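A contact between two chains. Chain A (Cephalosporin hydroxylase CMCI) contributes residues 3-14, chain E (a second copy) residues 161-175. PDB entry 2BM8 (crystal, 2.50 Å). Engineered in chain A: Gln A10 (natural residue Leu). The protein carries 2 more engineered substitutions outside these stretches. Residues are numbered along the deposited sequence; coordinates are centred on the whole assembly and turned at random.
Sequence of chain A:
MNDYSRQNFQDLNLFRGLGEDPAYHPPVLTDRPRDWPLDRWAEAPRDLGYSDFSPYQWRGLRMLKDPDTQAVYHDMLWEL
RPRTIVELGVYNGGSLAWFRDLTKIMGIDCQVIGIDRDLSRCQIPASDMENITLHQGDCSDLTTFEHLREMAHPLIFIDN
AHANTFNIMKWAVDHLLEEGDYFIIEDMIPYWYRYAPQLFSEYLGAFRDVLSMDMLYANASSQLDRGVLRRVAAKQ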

# COMPACT_ATOMS: atom_id res chain seq x y z
N ASP A 3 -39.78 -15.88 -7.31
CA ASP A 3 -39.83 -15.47 -8.72
C ASP A 3 -38.49 -15.59 -9.49
O ASP A 3 -38.19 -14.77 -10.36
CB ASP A 3 -40.48 -14.07 -8.90
CG ASP A 3 -39.80 -12.97 -8.08
OD1 ASP A 3 -38.63 -12.65 -8.34
OD2 ASP A 3 -40.40 -12.36 -7.16
N TYR A 4 -37.70 -16.62 -9.17
CA TYR A 4 -36.60 -17.04 -10.05
C TYR A 4 -37.18 -17.76 -11.28
O TYR A 4 -36.64 -17.64 -12.38
CB TYR A 4 -35.55 -17.91 -9.31
CG TYR A 4 -36.05 -19.25 -8.78
CD1 TYR A 4 -35.93 -20.42 -9.54
CD2 TYR A 4 -36.63 -19.35 -7.51
CE1 TYR A 4 -36.39 -21.65 -9.05
CE2 TYR A 4 -37.09 -20.58 -7.02
CZ TYR A 4 -36.96 -21.72 -7.79
OH TYR A 4 -37.42 -22.92 -7.30
N SER A 5 -38.30 -18.47 -11.10
CA SER A 5 -38.92 -19.25 -12.19
C SER A 5 -39.80 -18.41 -13.13
O SER A 5 -40.19 -18.88 -14.20
CB SER A 5 -39.70 -20.44 -11.64
OG SER A 5 -40.66 -20.03 -10.68
N ARG A 6 -40.12 -17.18 -12.73
CA ARG A 6 -40.82 -16.24 -13.60
C ARG A 6 -39.82 -15.41 -14.40
O ARG A 6 -39.98 -15.22 -15.60
CB ARG A 6 -41.74 -15.32 -12.78
N GLN A 7 -38.77 -14.94 -13.72
CA GLN A 7 -37.78 -14.00 -14.30
C GLN A 7 -37.17 -14.47 -15.62
O GLN A 7 -37.00 -15.67 -15.85
CB GLN A 7 -36.65 -13.75 -13.29
CG GLN A 7 -36.01 -12.36 -13.39
CD GLN A 7 -36.59 -11.35 -12.41
OE1 GLN A 7 -36.92 -10.24 -12.80
NE2 GLN A 7 -36.71 -11.74 -11.14
N ASN A 8 -36.85 -13.51 -16.49
CA ASN A 8 -36.12 -13.78 -17.73
C ASN A 8 -34.72 -13.18 -17.65
O ASN A 8 -34.57 -11.97 -17.43
CB ASN A 8 -36.87 -13.21 -18.94
CG ASN A 8 -36.58 -13.97 -20.21
OD1 ASN A 8 -37.02 -15.11 -20.38
ND2 ASN A 8 -35.82 -13.35 -21.12
N PHE A 9 -33.69 -14.02 -17.84
CA PHE A 9 -32.30 -13.60 -17.66
C PHE A 9 -31.59 -13.26 -18.98
O PHE A 9 -31.37 -14.14 -19.82
CB PHE A 9 -31.50 -14.70 -16.94
CG PHE A 9 -32.15 -15.21 -15.68
CD1 PHE A 9 -32.84 -16.42 -15.68
CD2 PHE A 9 -32.06 -14.50 -14.50
CE1 PHE A 9 -33.43 -16.89 -14.52
CE2 PHE A 9 -32.65 -14.96 -13.34
CZ PHE A 9 -33.33 -16.16 -13.35
N GLN A 10 -31.24 -11.99 -19.18
CA GLN A 10 -30.37 -11.61 -20.29
C GLN A 10 -28.95 -12.07 -19.97
O GLN A 10 -28.62 -12.29 -18.80
CB GLN A 10 -30.32 -10.09 -20.49
CG GLN A 10 -31.63 -9.37 -20.70
CD GLN A 10 -31.46 -7.87 -20.55
OE1 GLN A 10 -30.64 -7.26 -21.24
NE2 GLN A 10 -32.20 -7.27 -19.62
N ASP A 11 -28.11 -12.17 -20.98
CA ASP A 11 -26.74 -12.61 -20.77
C ASP A 11 -25.88 -11.47 -20.20
O ASP A 11 -25.59 -10.50 -20.89
CB ASP A 11 -26.14 -13.14 -22.07
CG ASP A 11 -24.86 -13.94 -21.85
OD1 ASP A 11 -24.66 -14.49 -20.73
OD2 ASP A 11 -24.00 -14.09 -22.74
N LEU A 12 -25.47 -11.60 -18.94
CA LEU A 12 -24.71 -10.53 -18.28
C LEU A 12 -23.31 -10.35 -18.88
O LEU A 12 -22.68 -9.31 -18.68
CB LEU A 12 -24.63 -10.78 -16.77
CG LEU A 12 -25.67 -10.06 -15.90
CD1 LEU A 12 -27.06 -10.04 -16.50
CD2 LEU A 12 -25.72 -10.68 -14.52
N ASN A 13 -22.84 -11.35 -19.61
CA ASN A 13 -21.58 -11.27 -20.34
C ASN A 13 -21.61 -10.19 -21.45
O ASN A 13 -20.58 -9.61 -21.77
CB ASN A 13 -21.23 -12.63 -20.97
CG ASN A 13 -21.04 -13.74 -19.93
OD1 ASN A 13 -20.09 -13.73 -19.15
ND2 ASN A 13 -21.93 -14.72 -19.94
N LEU A 14 -22.78 -9.95 -22.02
CA LEU A 14 -22.97 -8.88 -23.01
C LEU A 14 -22.52 -7.50 -22.52
O LEU A 14 -22.11 -6.66 -23.32
CB LEU A 14 -24.43 -8.81 -23.48
CG LEU A 14 -24.83 -9.42 -24.83
CD1 LEU A 14 -23.91 -10.56 -25.25
CD2 LEU A 14 -26.30 -9.90 -24.81
N ALA E 161 -17.67 -21.91 -16.16
CA ALA E 161 -17.91 -21.64 -17.60
C ALA E 161 -18.65 -20.31 -17.85
O ALA E 161 -18.27 -19.54 -18.74
CB ALA E 161 -18.68 -22.80 -18.23
N HIS E 162 -19.72 -20.08 -17.09
CA HIS E 162 -20.35 -18.77 -16.93
C HIS E 162 -21.23 -18.33 -18.08
O HIS E 162 -21.54 -17.13 -18.21
CB HIS E 162 -19.31 -17.68 -16.66
CG HIS E 162 -18.28 -18.07 -15.65
ND1 HIS E 162 -18.30 -17.61 -14.36
CD2 HIS E 162 -17.20 -18.88 -15.73
CE1 HIS E 162 -17.28 -18.11 -13.69
NE2 HIS E 162 -16.60 -18.88 -14.50
N ALA E 163 -21.68 -19.27 -18.90
CA ALA E 163 -22.32 -18.89 -20.15
C ALA E 163 -23.79 -18.51 -19.97
O ALA E 163 -24.21 -17.45 -20.44
CB ALA E 163 -22.16 -19.99 -21.20
N ASN E 164 -24.57 -19.35 -19.29
CA ASN E 164 -25.97 -18.99 -19.01
C ASN E 164 -26.31 -19.35 -17.58
O ASN E 164 -27.25 -20.10 -17.29
CB ASN E 164 -26.91 -19.68 -20.00
CG ASN E 164 -28.36 -19.28 -19.82
OD1 ASN E 164 -28.68 -18.30 -19.13
ND2 ASN E 164 -29.25 -20.04 -20.42
N THR E 165 -25.53 -18.77 -16.68
CA THR E 165 -25.44 -19.20 -15.30
C THR E 165 -26.76 -19.18 -14.54
O THR E 165 -26.98 -20.03 -13.68
CB THR E 165 -24.37 -18.37 -14.59
OG1 THR E 165 -23.13 -18.54 -15.29
CG2 THR E 165 -24.07 -18.91 -13.18
N PHE E 166 -27.65 -18.25 -14.85
CA PHE E 166 -28.88 -18.10 -14.06
C PHE E 166 -29.97 -19.09 -14.41
O PHE E 166 -30.69 -19.57 -13.53
CB PHE E 166 -29.38 -16.65 -14.09
CG PHE E 166 -28.51 -15.72 -13.31
CD1 PHE E 166 -27.61 -14.89 -13.96
CD2 PHE E 166 -28.55 -15.72 -11.92
CE1 PHE E 166 -26.78 -14.05 -13.22
CE2 PHE E 166 -27.72 -14.88 -11.17
CZ PHE E 166 -26.84 -14.05 -11.82
N ASN E 167 -30.09 -19.43 -15.69
CA ASN E 167 -30.95 -20.54 -16.09
C ASN E 167 -30.41 -21.89 -15.61
O ASN E 167 -31.19 -22.78 -15.29
CB ASN E 167 -31.15 -20.56 -17.60
CG ASN E 167 -31.98 -19.41 -18.08
OD1 ASN E 167 -33.16 -19.30 -17.76
ND2 ASN E 167 -31.37 -18.54 -18.87
N ILE E 168 -29.10 -22.05 -15.58
CA ILE E 168 -28.51 -23.27 -15.04
C ILE E 168 -28.75 -23.33 -13.53
O ILE E 168 -28.99 -24.41 -12.99
CB ILE E 168 -27.00 -23.35 -15.37
CG1 ILE E 168 -26.81 -23.62 -16.87
CG2 ILE E 168 -26.31 -24.44 -14.55
CD1 ILE E 168 -25.54 -23.01 -17.45
N MET E 169 -28.70 -22.18 -12.85
CA MET E 169 -28.99 -22.10 -11.42
C MET E 169 -30.43 -22.51 -11.13
O MET E 169 -30.69 -23.24 -10.18
CB MET E 169 -28.76 -20.67 -10.89
CG MET E 169 -27.47 -20.51 -10.10
SD MET E 169 -27.16 -18.87 -9.37
CE MET E 169 -28.60 -18.61 -8.42
N LYS E 170 -31.34 -22.04 -11.97
CA LYS E 170 -32.77 -22.32 -11.87
C LYS E 170 -33.03 -23.80 -12.12
O LYS E 170 -33.88 -24.40 -11.46
CB LYS E 170 -33.52 -21.45 -12.89
CG LYS E 170 -35.02 -21.68 -13.05
CD LYS E 170 -35.42 -21.48 -14.51
CE LYS E 170 -36.93 -21.58 -14.72
NZ LYS E 170 -37.29 -22.84 -15.41
N TRP E 171 -32.30 -24.39 -13.06
CA TRP E 171 -32.40 -25.82 -13.33
C TRP E 171 -31.81 -26.62 -12.17
O TRP E 171 -32.34 -27.65 -11.80
CB TRP E 171 -31.68 -26.22 -14.63
CG TRP E 171 -31.66 -27.71 -14.82
CD1 TRP E 171 -32.62 -28.47 -15.42
CD2 TRP E 171 -30.66 -28.62 -14.35
NE1 TRP E 171 -32.28 -29.80 -15.36
CE2 TRP E 171 -31.08 -29.92 -14.71
CE3 TRP E 171 -29.45 -28.47 -13.66
CZ2 TRP E 171 -30.33 -31.05 -14.40
CZ3 TRP E 171 -28.72 -29.59 -13.36
CH2 TRP E 171 -29.16 -30.87 -13.72
N ALA E 172 -30.71 -26.13 -11.60
CA ALA E 172 -30.10 -26.80 -10.46
C ALA E 172 -31.08 -26.82 -9.28
O ALA E 172 -31.40 -27.88 -8.75
CB ALA E 172 -28.82 -26.11 -10.06
N VAL E 173 -31.58 -25.66 -8.89
CA VAL E 173 -32.52 -25.54 -7.78
C VAL E 173 -33.76 -26.42 -7.97
O VAL E 173 -34.19 -27.10 -7.04
CB VAL E 173 -32.93 -24.07 -7.57
CG1 VAL E 173 -34.15 -23.95 -6.67
CG2 VAL E 173 -31.76 -23.26 -7.00
N ASP E 174 -34.31 -26.45 -9.18
CA ASP E 174 -35.57 -27.14 -9.42
C ASP E 174 -35.40 -28.65 -9.53
O ASP E 174 -36.24 -29.41 -9.02
CB ASP E 174 -36.27 -26.61 -10.69
CG ASP E 174 -36.94 -25.25 -10.48
OD1 ASP E 174 -37.26 -24.90 -9.32
OD2 ASP E 174 -37.18 -24.46 -11.43
N HIS E 175 -34.33 -29.11 -10.18
CA HIS E 175 -34.22 -30.51 -10.56
C HIS E 175 -33.11 -31.28 -9.86
O HIS E 175 -33.07 -32.50 -9.96
CB HIS E 175 -34.03 -30.61 -12.08
CG HIS E 175 -35.26 -30.28 -12.87
ND1 HIS E 175 -35.83 -29.02 -12.87
CD2 HIS E 175 -36.03 -31.04 -13.68
CE1 HIS E 175 -36.90 -29.03 -13.65
NE2 HIS E 175 -37.04 -30.24 -14.16
O HOH W 1 -24.40 -15.87 -18.39

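The N-terminal segment of chain A, largely without regular secondary structure, runs antiparallel to the helix of chain E: Tyr A4 lies beside Lys E170, Phe A9 beside Phe E166, and Asn A13 beside Ala E163, in the loop that precedes the helix. Together the two stretches bury 560 Å², most of it through Tyr A4, Phe A9, Phe E166 and Lys E170.

Apolar packing centres on Phe A9. Its CB points toward the helix, and the ring settles over the base of the Phe E166 side chain: CB of Phe E166 lies 3.5 Å from the centroid of the Phe A9 ring and only 15° off the ring normal, a CH-pi contact over the face. The two aromatic rings are nearly parallel, with planes at 20°, but their centroids are 5.5 Å apart and the rings are slid so far that they barely overlap. The contact therefore rests on the CB group more than on ring-to-ring stacking. At the edge of the Phe A9 ring, CD1 comes within 3.6 Å of OD1 of Asn E167, an oxygen set near the ring plane, where the aromatic hydrogens carry partial positive charge. Leu A12 extends the apolar patch, its CD2 reaching to 3.8 Å from CE1 of Phe E166. Further along the helix, CG of Lys E170 lies at the edge of the Tyr A4 ring, 3.8 Å from CD1 of Tyr A4, while CG1 of Val E173 approaches CZ of Tyr A4 at 3.8 Å.

Two direct hydrogen bonds join the stretches, one near each end of the contact. The phenol of Tyr A4 reaches past Lys E170 and Val E173 to Asp E174, where OH of Tyr A4 donates a hydrogen bond of 2.8 Å to OD1 of Asp E174. At the other end, ND2 of Asn A13 donates to the backbone O of His E162 at 3.0 Å, nearly linear at 172°. The same amide nitrogen donates to OD1 of Asp A11 at 2.9 Å, so one side-chain amide links its own chain to the partner. OD1 of Asp A11 also lies 3.0 Å from O of Ala E163, but both atoms are acceptors and no hydrogen bond joins them.

Water 1 lies between the chains here, 2.7 Å from OD1 of Asp A11 and 3.1 Å from O of His E162. Geometry allows it to donate to either oxygen, but more acceptors lie within reach than it has protons, so the two bonds need not form together.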